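PDB 6SYN: peptidoglycan D,D-transpeptidase FtsI from Yersinia pestis, which probably cross-links peptidoglycan strands as a class B penicillin-binding protein, the D,D-transpeptidase expected to serve cell division. Local coordinates for residues A[443-448]-A[455-460]; A[201-206]-A[476-481]. All blocks are in the same frame, centred on the assembly; numbering follows the deposited sequence.

Contact 1: A[443-448]-A[455-460]. With CB9 ((2R,4S)-2-[(1R)-1-{[(2S)-2-carboxy-2-phenylacetyl]amino}-2-oxoethyl]-5,5-dimethyl-1,3-thiazolidine-4-carboxylic acid), chain D.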
ATOM      1  N   ALA A 443     -13.889   2.768   8.537  1.00 12.69           N
ATOM      2  CA  ALA A 443     -14.882   2.573   7.457  1.00 13.02           C
ATOM      3  C   ALA A 443     -15.582   1.230   7.670  1.00 13.50           C
ATOM      4  O   ALA A 443     -14.879   0.233   7.924  1.00 13.37           O
ATOM      5  CB  ALA A 443     -14.225   2.646   6.100  1.00 12.90           C
ATOM      6  N   LYS A 444     -16.916   1.225   7.616  1.00 14.22           N
ATOM      7  CA  LYS A 444     -17.728  -0.016   7.548  1.00 14.90           C
ATOM      8  C   LYS A 444     -17.501  -0.628   6.164  1.00 15.28           C
ATOM      9  O   LYS A 444     -17.526   0.131   5.176  1.00 15.00           O
ATOM     10  CB  LYS A 444     -19.205   0.265   7.841  1.00 15.18           C
ATOM     11  CG  LYS A 444     -19.593   0.130   9.306  1.00 15.33           C
ATOM     12  CD  LYS A 444     -21.085   0.145   9.555  1.00 15.67           C
ATOM     13  CE  LYS A 444     -21.483  -0.662  10.777  1.00 15.93           C
ATOM     14  NZ  LYS A 444     -22.463   0.062  11.622  1.00 16.11           N
ATOM     15  N   LYS A 445     -17.237  -1.936   6.115  1.00 16.02           N
ATOM     16  CA  LYS A 445     -16.898  -2.669   4.867  1.00 16.81           C
ATOM     17  C   LYS A 445     -18.189  -3.057   4.143  1.00 17.95           C
ATOM     18  O   LYS A 445     -19.012  -3.768   4.736  1.00 17.84           O
ATOM     19  CB  LYS A 445     -16.064  -3.914   5.174  1.00 16.47           C
ATOM     20  CG  LYS A 445     -14.560  -3.718   5.085  1.00 16.19           C
ATOM     21  CD  LYS A 445     -13.788  -5.005   5.256  1.00 16.07           C
ATOM     22  CE  LYS A 445     -13.948  -5.968   4.098  1.00 15.95           C
ATOM     23  NZ  LYS A 445     -12.754  -5.975   3.218  1.00 15.97           N
ATOM     24  N   VAL A 446     -18.345  -2.608   2.900  1.00 19.87           N
ATOM     25  CA  VAL A 446     -19.537  -2.912   2.057  1.00 21.47           C
ATOM     26  C   VAL A 446     -19.307  -4.277   1.384  1.00 22.68           C
ATOM     27  O   VAL A 446     -18.151  -4.578   1.022  1.00 23.28           O
ATOM     28  CB  VAL A 446     -19.820  -1.763   1.067  1.00 21.63           C
ATOM     29  CG1 VAL A 446     -18.840  -1.732  -0.096  1.00 21.87           C
ATOM     30  CG2 VAL A 446     -21.257  -1.789   0.566  1.00 21.66           C
ATOM     31  N   GLY A 447     -20.359  -5.091   1.267  1.00 23.73           N
ATOM     32  CA  GLY A 447     -20.269  -6.485   0.798  1.00 24.62           C
ATOM     33  C   GLY A 447     -20.485  -6.599  -0.703  1.00 25.77           C
ATOM     34  O   GLY A 447     -20.498  -5.591  -1.410  1.00 26.02           O
ATOM     35  N   PRO A 448     -20.650  -7.837  -1.226  1.00 27.12           N
ATOM     36  CA  PRO A 448     -20.899  -8.050  -2.652  1.00 27.42           C
ATOM     37  C   PRO A 448     -22.256  -7.463  -3.075  1.00 27.43           C
ATOM     38  O   PRO A 448     -22.382  -7.050  -4.213  1.00 26.86           O
ATOM     39  CB  PRO A 448     -20.905  -9.581  -2.817  1.00 27.63           C
ATOM     40  CG  PRO A 448     -20.295 -10.119  -1.532  1.00 27.53           C
ATOM     41  CD  PRO A 448     -20.635  -9.097  -0.469  1.00 27.24           C
ATOM     42  N   ARG A 455     -17.730  -5.375   9.880  1.00 26.18           N
ATOM     43  CA  ARG A 455     -16.301  -5.621   9.567  1.00 25.29           C
ATOM     44  C   ARG A 455     -15.754  -4.266   9.099  1.00 23.39           C
ATOM     45  O   ARG A 455     -16.542  -3.491   8.516  1.00 22.80           O
ATOM     46  CB  ARG A 455     -16.208  -6.765   8.549  1.00 26.10           C
ATOM     47  CG  ARG A 455     -17.149  -7.922   8.866  1.00 27.39           C
ATOM     48  CD  ARG A 455     -16.997  -9.163   8.008  1.00 28.86           C
ATOM     49  NE  ARG A 455     -15.763  -9.892   8.286  1.00 30.46           N
ATOM     50  CZ  ARG A 455     -15.677 -11.161   8.688  1.00 31.38           C
ATOM     51  NH1 ARG A 455     -16.763 -11.896   8.872  1.00 31.93           N
ATOM     52  NH2 ARG A 455     -14.487 -11.698   8.898  1.00 31.72           N
ATOM     53  N   TYR A 456     -14.497  -3.938   9.403  1.00 21.67           N
ATOM     54  CA  TYR A 456     -14.005  -2.534   9.336  1.00 20.17           C
ATOM     55  C   TYR A 456     -12.638  -2.435   8.650  1.00 17.96           C
ATOM     56  O   TYR A 456     -11.848  -3.395   8.693  1.00 17.92           O
ATOM     57  CB  TYR A 456     -13.971  -1.930  10.742  1.00 20.90           C
ATOM     58  CG  TYR A 456     -15.247  -2.117  11.524  1.00 21.64           C
ATOM     59  CD1 TYR A 456     -16.354  -1.317  11.289  1.00 22.00           C
ATOM     60  CD2 TYR A 456     -15.356  -3.109  12.487  1.00 21.81           C
ATOM     61  CE1 TYR A 456     -17.533  -1.488  11.998  1.00 22.27           C
ATOM     62  CE2 TYR A 456     -16.527  -3.295  13.204  1.00 21.95           C
ATOM     63  CZ  TYR A 456     -17.620  -2.482  12.959  1.00 22.35           C
ATOM     64  OH  TYR A 456     -18.776  -2.659  13.663  1.00 22.59           O
ATOM     65  N   LEU A 457     -12.407  -1.287   8.006  1.00 15.61           N
ATOM     66  CA  LEU A 457     -11.081  -0.800   7.547  1.00 14.18           C
ATOM     67  C   LEU A 457     -10.540   0.192   8.583  1.00 12.84           C
ATOM     68  O   LEU A 457     -11.041   1.330   8.621  1.00 12.41           O
ATOM     69  CB  LEU A 457     -11.235  -0.104   6.192  1.00 14.22           C
ATOM     70  CG  LEU A 457     -11.782  -0.964   5.060  1.00 14.26           C
ATOM     71  CD1 LEU A 457     -12.136  -0.097   3.865  1.00 14.28           C
ATOM     72  CD2 LEU A 457     -10.781  -2.037   4.666  1.00 14.27           C
ATOM     73  N   ALA A 458      -9.564  -0.230   9.388  1.00 11.65           N
ATOM     74  CA  ALA A 458      -8.850   0.632  10.358  1.00 10.76           C
ATOM     75  C   ALA A 458      -7.862   1.504   9.579  1.00  9.99           C
ATOM     76  O   ALA A 458      -6.894   0.957   9.017  1.00  9.69           O
ATOM     77  CB  ALA A 458      -8.170  -0.196  11.421  1.00 10.68           C
ATOM     78  N   TYR A 459      -8.137   2.810   9.546  1.00  9.35           N
ATOM     79  CA  TYR A 459      -7.392   3.845   8.788  1.00  8.94           C
ATOM     80  C   TYR A 459      -6.622   4.758   9.741  1.00  8.75           C
ATOM     81  O   TYR A 459      -7.152   5.126  10.802  1.00  8.72           O
ATOM     82  CB  TYR A 459      -8.355   4.753   8.021  1.00  8.78           C
ATOM     83  CG  TYR A 459      -8.811   4.284   6.665  1.00  8.66           C
ATOM     84  CD1 TYR A 459      -7.976   4.367   5.564  1.00  8.58           C
ATOM     85  CD2 TYR A 459     -10.107   3.844   6.462  1.00  8.64           C
ATOM     86  CE1 TYR A 459      -8.402   3.994   4.303  1.00  8.55           C
ATOM     87  CE2 TYR A 459     -10.550   3.459   5.207  1.00  8.63           C
ATOM     88  CZ  TYR A 459      -9.693   3.536   4.123  1.00  8.57           C
ATOM     89  OH  TYR A 459     -10.116   3.164   2.881  1.00  8.60           O
ATOM     90  N   THR A 460      -5.417   5.154   9.341  1.00  8.61           N
ATOM     91  CA  THR A 460      -4.735   6.378   9.830  1.00  8.44           C
ATOM     92  C   THR A 460      -3.902   6.933   8.674  1.00  8.30           C
ATOM     93  O   THR A 460      -3.028   6.211   8.166  1.00  8.23           O
ATOM     94  CB  THR A 460      -3.951   6.113  11.121  1.00  8.49           C
ATOM     95  OG1 THR A 460      -4.905   5.993  12.178  1.00  8.56           O
ATOM     96  CG2 THR A 460      -2.970   7.213  11.464  1.00  8.55           C
TER
HETATM   97  C   CB9 D 603     -15.263   7.765  10.209  1.00 18.06           C
HETATM   98  N   CB9 D 603     -16.943   6.338  11.410  1.00 19.93           N
HETATM   99  O   CB9 D 603     -14.596   6.828   9.841  1.00 18.06           O
HETATM  100  CA  CB9 D 603     -16.393   7.684  11.228  1.00 19.20           C
HETATM  101  CB  CB9 D 603     -15.963   8.373  12.556  1.00 19.31           C
HETATM  102  CAA CB9 D 603     -14.571   7.516  15.809  1.00 19.03           C
HETATM  103  CAB CB9 D 603     -15.274   5.327  14.840  1.00 19.10           C
HETATM  104  OAD CB9 D 603     -12.139   6.040  14.164  1.00 19.09           O
HETATM  105  OAE CB9 D 603     -20.854   3.731  11.005  1.00 20.36           O
HETATM  106  OAF CB9 D 603     -18.802   6.841  10.266  1.00 22.06           O
HETATM  107  OAG CB9 D 603     -12.002   8.048  13.360  1.00 18.60           O
HETATM  108  OAH CB9 D 603     -19.317   4.106   9.583  1.00 20.37           O
HETATM  109  CAJ CB9 D 603     -17.444   2.253  14.697  1.00 20.75           C
HETATM  110  CAK CB9 D 603     -18.238   3.311  15.077  1.00 20.89           C
HETATM  111  CAL CB9 D 603     -17.147   2.064  13.369  1.00 20.63           C
HETATM  112  CAM CB9 D 603     -18.732   4.186  14.122  1.00 20.54           C
HETATM  113  CAN CB9 D 603     -17.635   2.942  12.408  1.00 20.62           C
HETATM  114  NAP CB9 D 603     -14.515   8.335  12.802  1.00 19.14           N
HETATM  115  SAQ CB9 D 603     -16.662   7.547  14.020  1.00 19.72           S
HETATM  116  CAR CB9 D 603     -12.613   7.037  13.647  1.00 19.11           C
HETATM  117  CAS CB9 D 603     -19.789   4.192  10.687  1.00 20.30           C
HETATM  118  CAT CB9 D 603     -18.219   6.119  11.075  1.00 20.45           C
HETATM  119  CAU CB9 D 603     -18.411   4.036  12.780  1.00 20.56           C
HETATM  120  CAX CB9 D 603     -14.116   7.022  13.321  1.00 19.23           C
HETATM  121  CAY CB9 D 603     -19.017   4.989  11.757  1.00 20.47           C
HETATM  122  CAZ CB9 D 603     -15.052   6.803  14.556  1.00 19.13           C
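The contact lies at the end of the strand that carries the KTG motif of the penicillin-binding proteins, pairs it with the next strand of the sheet, and lines one side of the β-lactam pocket. Strand 443-446 is antiparallel to strand 455-460, though well splayed: the N-to-C directions of the two short segments are 130° apart. Ala443 and Leu457 form a hydrogen-bonded pair. The bond from Leu457 N to Ala443 O is 2.9 Å long and nearly straight at 164°, with the donor in the carbonyl plane. The return bond, Ala443 N to Leu457 O, is 3.2 Å and comes from above the plane. Lys445 N likewise meets Arg455 O from above, at 2.9 Å. Between them Lys444 and Tyr456 form the non-hydrogen-bonded pair.

Their side chains lie alongside each other on the ligand face. The Tyr456 ring sits beside its own backbone N, CG anti to the carbonyl carbon (chi1 -49°). Tyr456 CE1 meets Lys444 CG at 3.8 Å, obliquely. Tyr456 CE1 also lies 3.8 Å from CAL in the phenyl ring of CB9, the ring-opened carbenicillin. This places Tyr456 against the drug's side chain, and it also stacks on Tyr485. Lys444 N is hydrogen-bonded to Tyr364 OH, which also bonds CB9.

This antiparallel sheet is the core of the transpeptidase fold, and 437-446 is an outermost strand of it. On the face away from the ligand, Ala443 CB touches the edge of the Tyr459 ring, in its plane, at CE2 (3.9 Å). Tyr459 OH is held by Glu249 O. The Lys445 chain crosses Leu457 at about a right angle, CG to CG 3.9 Å. Bends at chi3 and chi4 then carry its NZ to Asn478 OD1. The guanidinium of Arg455 leads away to a salt bridge with Asp479.

Contact 2: A[201-206]-A[476-481]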
ATOM      1  N   LYS A 201      -4.904  -9.916  13.503  1.00 12.33           N
ATOM      2  CA  LYS A 201      -5.506 -11.041  12.737  1.00 12.36           C
ATOM      3  C   LYS A 201      -6.345 -10.454  11.600  1.00 12.47           C
ATOM      4  O   LYS A 201      -7.513 -10.849  11.440  1.00 12.39           O
ATOM      5  CB  LYS A 201      -6.308 -11.940  13.681  1.00 12.24           C
ATOM      6  CG  LYS A 201      -5.518 -12.445  14.883  1.00 12.25           C
ATOM      7  CD  LYS A 201      -6.154 -13.618  15.600  1.00 12.27           C
ATOM      8  CE  LYS A 201      -7.609 -13.399  15.951  1.00 12.22           C
ATOM      9  NZ  LYS A 201      -8.043 -14.296  17.047  1.00 12.22           N
ATOM     10  N   ALA A 202      -5.746  -9.516  10.867  1.00 12.83           N
ATOM     11  CA  ALA A 202      -6.360  -8.753   9.761  1.00 13.11           C
ATOM     12  C   ALA A 202      -6.289  -9.579   8.475  1.00 13.38           C
ATOM     13  O   ALA A 202      -5.364 -10.398   8.343  1.00 13.33           O
ATOM     14  CB  ALA A 202      -5.657  -7.426   9.609  1.00 13.02           C
ATOM     15  N   GLU A 203      -7.252  -9.377   7.575  1.00 14.04           N
ATOM     16  CA  GLU A 203      -7.264  -9.973   6.214  1.00 14.51           C
ATOM     17  C   GLU A 203      -6.019  -9.492   5.463  1.00 13.91           C
ATOM     18  O   GLU A 203      -5.358 -10.322   4.815  1.00 13.99           O
ATOM     19  CB  GLU A 203      -8.538  -9.581   5.464  1.00 15.30           C
ATOM     20  CG  GLU A 203      -8.729 -10.343   4.166  1.00 16.05           C
ATOM     21  CD  GLU A 203      -9.943  -9.914   3.361  1.00 16.90           C
ATOM     22  OE1 GLU A 203     -10.964  -9.551   3.976  1.00 17.56           O
ATOM     23  OE2 GLU A 203      -9.861  -9.936   2.117  1.00 17.98           O
ATOM     24  N   SER A 204      -5.723  -8.196   5.561  1.00 13.17           N
ATOM     25  CA  SER A 204      -4.554  -7.559   4.914  1.00 12.75           C
ATOM     26  C   SER A 204      -4.305  -6.185   5.538  1.00 12.46           C
ATOM     27  O   SER A 204      -5.098  -5.743   6.392  1.00 12.38           O
ATOM     28  CB  SER A 204      -4.739  -7.474   3.409  1.00 12.77           C
ATOM     29  OG  SER A 204      -5.340  -6.251   3.013  1.00 12.83           O
ATOM     30  N   GLY A 205      -3.207  -5.563   5.132  1.00 12.10           N
ATOM     31  CA  GLY A 205      -2.902  -4.149   5.397  1.00 11.81           C
ATOM     32  C   GLY A 205      -2.112  -3.592   4.237  1.00 11.45           C
ATOM     33  O   GLY A 205      -1.605  -4.399   3.435  1.00 11.57           O
ATOM     34  N   THR A 206      -2.044  -2.272   4.117  1.00 10.93           N
ATOM     35  CA  THR A 206      -1.109  -1.593   3.193  1.00 10.64           C
ATOM     36  C   THR A 206      -0.731  -0.247   3.814  1.00 10.32           C
ATOM     37  O   THR A 206      -1.594   0.386   4.464  1.00 10.00           O
ATOM     38  CB  THR A 206      -1.644  -1.561   1.751  1.00 10.67           C
ATOM     39  OG1 THR A 206      -1.309  -0.310   1.147  1.00 10.87           O
ATOM     40  CG2 THR A 206      -3.135  -1.784   1.638  1.00 10.71           C
ATOM     41  N   VAL A 476      -3.780   1.550   6.240  1.00  8.48           N
ATOM     42  CA  VAL A 476      -5.129   0.910   6.304  1.00  8.57           C
ATOM     43  C   VAL A 476      -4.929  -0.559   6.700  1.00  8.70           C
ATOM     44  O   VAL A 476      -4.165  -1.255   6.009  1.00  8.74           O
ATOM     45  CB  VAL A 476      -5.908   1.053   4.976  1.00  8.56           C
ATOM     46  CG1 VAL A 476      -5.165   0.467   3.782  1.00  8.58           C
ATOM     47  CG2 VAL A 476      -7.306   0.457   5.064  1.00  8.56           C
ATOM     48  N   ILE A 477      -5.547  -0.991   7.804  1.00  8.83           N
ATOM     49  CA  ILE A 477      -5.668  -2.427   8.199  1.00  8.91           C
ATOM     50  C   ILE A 477      -7.063  -2.885   7.775  1.00  9.12           C
ATOM     51  O   ILE A 477      -8.058  -2.331   8.287  1.00  9.07           O
ATOM     52  CB  ILE A 477      -5.448  -2.660   9.710  1.00  8.78           C
ATOM     53  CG1 ILE A 477      -4.138  -2.054  10.224  1.00  8.76           C
ATOM     54  CG2 ILE A 477      -5.550  -4.144  10.038  1.00  8.70           C
ATOM     55  CD1 ILE A 477      -2.886  -2.693   9.672  1.00  8.78           C
ATOM     56  N   ASN A 478      -7.121  -3.867   6.879  1.00  9.45           N
ATOM     57  CA  ASN A 478      -8.384  -4.389   6.306  1.00  9.61           C
ATOM     58  C   ASN A 478      -8.826  -5.592   7.151  1.00  9.87           C
ATOM     59  O   ASN A 478      -8.098  -6.608   7.163  1.00  9.97           O
ATOM     60  CB  ASN A 478      -8.207  -4.646   4.808  1.00  9.68           C
ATOM     61  CG  ASN A 478      -9.213  -5.617   4.233  1.00  9.75           C
ATOM     62  OD1 ASN A 478     -10.419  -5.429   4.377  1.00  9.54           O
ATOM     63  ND2 ASN A 478      -8.716  -6.650   3.567  1.00  9.91           N
ATOM     64  N   ASP A 479      -9.936  -5.411   7.882  1.00 10.01           N
ATOM     65  CA  ASP A 479     -10.717  -6.426   8.647  1.00 10.04           C
ATOM     66  C   ASP A 479      -9.941  -6.955   9.853  1.00 10.22           C
ATOM     67  O   ASP A 479      -9.765  -8.166   9.993  1.00 10.19           O
ATOM     68  CB  ASP A 479     -11.209  -7.561   7.747  1.00 10.01           C
ATOM     69  CG  ASP A 479     -12.332  -8.376   8.368  1.00  9.99           C
ATOM     70  OD1 ASP A 479     -12.869  -7.948   9.404  1.00 10.09           O
ATOM     71  OD2 ASP A 479     -12.660  -9.429   7.816  1.00 10.08           O
ATOM     72  N   PRO A 480      -9.536  -6.078  10.804  1.00 10.43           N
ATOM     73  CA  PRO A 480      -8.971  -6.520  12.080  1.00 10.59           C
ATOM     74  C   PRO A 480     -10.007  -7.309  12.896  1.00 10.82           C
ATOM     75  O   PRO A 480     -11.087  -6.794  13.096  1.00 10.67           O
ATOM     76  CB  PRO A 480      -8.560  -5.222  12.795  1.00 10.53           C
ATOM     77  CG  PRO A 480      -9.365  -4.130  12.120  1.00 10.50           C
ATOM     78  CD  PRO A 480      -9.607  -4.613  10.704  1.00 10.50           C
ATOM     79  N   GLN A 481      -9.641  -8.519  13.345  1.00 11.22           N
ATOM     80  CA  GLN A 481     -10.561  -9.506  13.975  1.00 11.48           C
ATOM     81  C   GLN A 481     -10.049  -9.957  15.353  1.00 11.47           C
ATOM     82  O   GLN A 481     -10.446 -11.050  15.782  1.00 11.23           O
ATOM     83  CB  GLN A 481     -10.732 -10.724  13.058  1.00 11.77           C
ATOM     84  CG  GLN A 481     -11.723 -10.518  11.920  1.00 12.00           C
ATOM     85  CD  GLN A 481     -13.106 -10.136  12.392  1.00 12.29           C
ATOM     86  OE1 GLN A 481     -13.486 -10.349  13.545  1.00 12.50           O
ATOM     87  NE2 GLN A 481     -13.885  -9.567  11.486  1.00 12.65           N
TER
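The Asn478 carboxamide and the Glu203 carboxylate cross obliquely, their planes 61° apart, with Asn478 ND2 3.5 Å from Glu203 CD. CG of Asn478 is anti to the backbone N (chi1 159°), so ND2 also reaches Ser204 OG in a weak bond of 3.4 Å. The other end of the amide, OD1, is taken by Lys445. The Asp479 carboxylate is met from above its plane by Gln481 NE2, 2.8 Å from OD1. Asp479 OD2 lies 4.2 Å from Glu203 OE1, a closeness of like charges that the salt bridge from Asp479 to Arg455 may partly relieve.

The backbones form an antiparallel ladder with a classic β bulge, in which Glu203 and Ser204 both face Asn478. Asn478 O receives Ser204 N on a lone pair at 3.3 Å and a weak bond from Glu203 N. Further along, Val476 N to Thr206 O (3.0 Å) runs almost along the C=O axis. Ala202 CB packs on Ile477 CG2.

Lys201, with positive phi, closes helix 183-199 in a Schellman motif. Strand 204-211 then runs between 217-223 and 471-478, with Pro370 of helix 370-381 against Thr206 and Val476.

Contacts 1 and 2 lie in one five-stranded antiparallel sheet, their centres about 9 Å apart. The strand order is 217-223, 204-211, 471-478, 455-464, 437-446. Contact 2 joins the second and third strands, and contact 1 joins the last two. Strands 455-464 and 471-478 are neighbours and bridge the two contacts, with Ala458 O 2.7 Å from Ile477 N in a probable hydrogen bond. Along the chain, 201-206 comes first, then both segments of contact 1, then 476-481. Contact 2 thus joins the first and last strands of the sheet along the chain, while contact 1 forms the sheet edge at the drug pocket.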